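PDB 4W8V: CRISPR system Cmr subunit Cmr6, which binds RNA as a capping subunit, together with Cmr1, of the type III-B Cmr ribonucleoprotein complex in CRISPR-based antiviral defence. Local coordinates for residues A[65-70]-A[105-110]. Numbering follows the deposited sequence.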
loop_
_atom_site.group_PDB
_atom_site.type_symbol
_atom_site.label_atom_id
_atom_site.label_comp_id
_atom_site.label_asym_id
_atom_site.label_seq_id
_atom_site.Cartn_x
_atom_site.Cartn_y
_atom_site.Cartn_z
ATOM N N TYR A 65 -6.434 -9.328 2.419
ATOM C CA TYR A 65 -7.722 -9.364 1.767
ATOM C C TYR A 65 -7.865 -10.619 0.910
ATOM O O TYR A 65 -8.874 -11.327 0.974
ATOM C CB TYR A 65 -7.903 -8.108 0.930
ATOM C CG TYR A 65 -9.218 -7.987 0.210
ATOM C CD1 TYR A 65 -9.379 -8.490 -1.084
ATOM C CD2 TYR A 65 -10.286 -7.337 0.798
ATOM C CE1 TYR A 65 -10.586 -8.365 -1.758
ATOM C CE2 TYR A 65 -11.499 -7.207 0.138
ATOM C CZ TYR A 65 -11.642 -7.716 -1.139
ATOM O OH TYR A 65 -12.849 -7.577 -1.787
ATOM N N VAL A 66 -6.847 -10.891 0.110
ATOM C CA VAL A 66 -6.844 -12.056 -0.757
ATOM C C VAL A 66 -6.800 -13.350 0.061
ATOM O O VAL A 66 -7.550 -14.291 -0.210
ATOM C CB VAL A 66 -5.647 -11.995 -1.735
ATOM C CG1 VAL A 66 -5.349 -13.358 -2.320
ATOM C CG2 VAL A 66 -5.917 -10.965 -2.816
ATOM N N LEU A 67 -5.937 -13.392 1.073
ATOM C CA LEU A 67 -5.736 -14.614 1.849
ATOM C C LEU A 67 -6.934 -14.959 2.728
ATOM O O LEU A 67 -7.065 -16.099 3.183
ATOM C CB LEU A 67 -4.479 -14.502 2.710
ATOM C CG LEU A 67 -3.184 -14.842 1.960
ATOM C CD1 LEU A 67 -1.951 -14.667 2.846
ATOM C CD2 LEU A 67 -3.266 -16.260 1.428
ATOM N N ALA A 68 -7.796 -13.976 2.970
ATOM C CA ALA A 68 -9.035 -14.209 3.700
ATOM C C ALA A 68 -9.921 -15.171 2.905
ATOM O O ALA A 68 -10.684 -15.946 3.470
ATOM C CB ALA A 68 -9.761 -12.893 3.968
ATOM N N GLU A 69 -9.802 -15.121 1.582
ATOM C CA GLU A 69 -10.527 -16.039 0.716
ATOM C C GLU A 69 -10.012 -17.483 0.859
ATOM O O GLU A 69 -10.672 -18.420 0.409
ATOM C CB GLU A 69 -10.421 -15.590 -0.746
ATOM C CG GLU A 69 -10.699 -14.112 -0.991
ATOM C CD GLU A 69 -10.584 -13.711 -2.467
ATOM O OE1 GLU A 69 -11.042 -14.478 -3.342
ATOM O OE2 GLU A 69 -10.034 -12.627 -2.747
ATOM N N PHE A 70 -8.845 -17.654 1.489
ATOM C CA PHE A 70 -8.198 -18.968 1.612
ATOM C C PHE A 70 -8.566 -19.733 2.891
ATOM O O PHE A 70 -8.083 -20.836 3.106
ATOM C CB PHE A 70 -6.665 -18.828 1.555
ATOM C CG PHE A 70 -6.128 -18.465 0.198
ATOM C CD1 PHE A 70 -6.555 -17.319 -0.448
ATOM C CD2 PHE A 70 -5.180 -19.259 -0.421
ATOM C CE1 PHE A 70 -6.064 -16.977 -1.692
ATOM C CE2 PHE A 70 -4.691 -18.928 -1.665
ATOM C CZ PHE A 70 -5.129 -17.783 -2.302
ATOM N N ARG A 105 -13.817 -20.452 -5.838
ATOM C CA ARG A 105 -14.062 -19.244 -6.615
ATOM C C ARG A 105 -13.163 -18.112 -6.117
ATOM O O ARG A 105 -13.207 -17.752 -4.943
ATOM C CB ARG A 105 -15.532 -18.834 -6.521
ATOM C CG ARG A 105 -16.512 -19.891 -7.001
ATOM C CD ARG A 105 -17.924 -19.587 -6.518
ATOM N NE ARG A 105 -18.420 -18.308 -7.023
ATOM C CZ ARG A 105 -19.425 -17.632 -6.474
ATOM N NH1 ARG A 105 -20.030 -18.110 -5.395
ATOM N NH2 ARG A 105 -19.820 -16.477 -6.997
ATOM N N CYS A 106 -12.346 -17.552 -6.999
ATOM C CA CYS A 106 -11.424 -16.493 -6.593
ATOM C C CYS A 106 -11.894 -15.128 -7.061
ATOM O O CYS A 106 -12.495 -15.001 -8.128
ATOM C CB CYS A 106 -10.019 -16.759 -7.140
ATOM S SG CYS A 106 -9.300 -18.321 -6.610
ATOM N N SER A 107 -11.608 -14.100 -6.271
ATOM C CA SER A 107 -11.840 -12.733 -6.723
ATOM C C SER A 107 -10.810 -12.424 -7.790
ATOM O O SER A 107 -9.863 -13.182 -7.964
ATOM C CB SER A 107 -11.741 -11.736 -5.571
ATOM O OG SER A 107 -10.402 -11.584 -5.116
ATOM N N ARG A 108 -10.997 -11.325 -8.507
ATOM C CA ARG A 108 -9.994 -10.875 -9.462
ATOM C C ARG A 108 -8.667 -10.648 -8.745
ATOM O O ARG A 108 -7.620 -11.098 -9.202
ATOM C CB ARG A 108 -10.447 -9.597 -10.163
ATOM C CG ARG A 108 -9.634 -9.215 -11.381
ATOM C CD ARG A 108 -10.150 -7.897 -11.891
ATOM N NE ARG A 108 -10.199 -6.926 -10.808
ATOM C CZ ARG A 108 -9.212 -6.086 -10.518
ATOM N NH1 ARG A 108 -8.100 -6.090 -11.252
ATOM N NH2 ARG A 108 -9.337 -5.239 -9.498
ATOM N N LEU A 109 -8.725 -9.973 -7.600
ATOM C CA LEU A 109 -7.511 -9.686 -6.840
ATOM C C LEU A 109 -6.836 -10.985 -6.423
ATOM O O LEU A 109 -5.615 -11.093 -6.444
ATOM C CB LEU A 109 -7.826 -8.826 -5.611
ATOM C CG LEU A 109 -8.254 -7.387 -5.892
ATOM C CD1 LEU A 109 -8.541 -6.653 -4.589
ATOM C CD2 LEU A 109 -7.192 -6.647 -6.697
ATOM N N CYS A 110 -7.643 -11.977 -6.060
ATOM C CA CYS A 110 -7.119 -13.295 -5.738
ATOM C C CYS A 110 -6.433 -13.942 -6.945
ATOM O O CYS A 110 -5.353 -14.505 -6.807
ATOM C CB CYS A 110 -8.231 -14.196 -5.222
ATOM S SG CYS A 110 -7.663 -15.821 -4.741
HETATM O O HOH W 1 -13.447 -15.970 -2.677
#
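Helix ends often pack through a few inward-pointing apolar side chains; here V66 and C110 each point toward the other's segment, their CA atoms 5.1 Å apart. V66 CG2 rests 3.6 Å from L109 O and 4.0 Å from L109 CB, while V66 CG1 lies 4.2 Å from C110 SG. C110 SG also meets the ring of F70, 3.6 Å from F70 CE1, in an oblique sulfur-aromatic contact; F70 itself runs on into the interior against L114 and V122. Toward the other flank, Y65 CE1 touches L109 CD1 at 3.9 Å, and the tyrosine ring packs edge-to-face with F77. The contact thus joins two helices, 52-68 and 108-116, within a largely helical region of the RAMP-superfamily part of Cmr6 present in this chain. S107 is the N-cap of the second helix: its OG accepts from C110 N at 2.9 Å, satisfying an amide that has no carbonyl partner in the first turn. The same hydroxyl donates to E69, S107 OG to E69 OE2 2.6 Å, while the backbone S107 N gives a nearly straight bond to E69 OE1 at 3.0 Å. One carboxylate therefore engages both the backbone and the side chain of the capping residue, its negative charge set beside the N-terminus of a helix. Beyond the cap, a water donates to both E69 OE1 and R105 O, 2.9 Å from each.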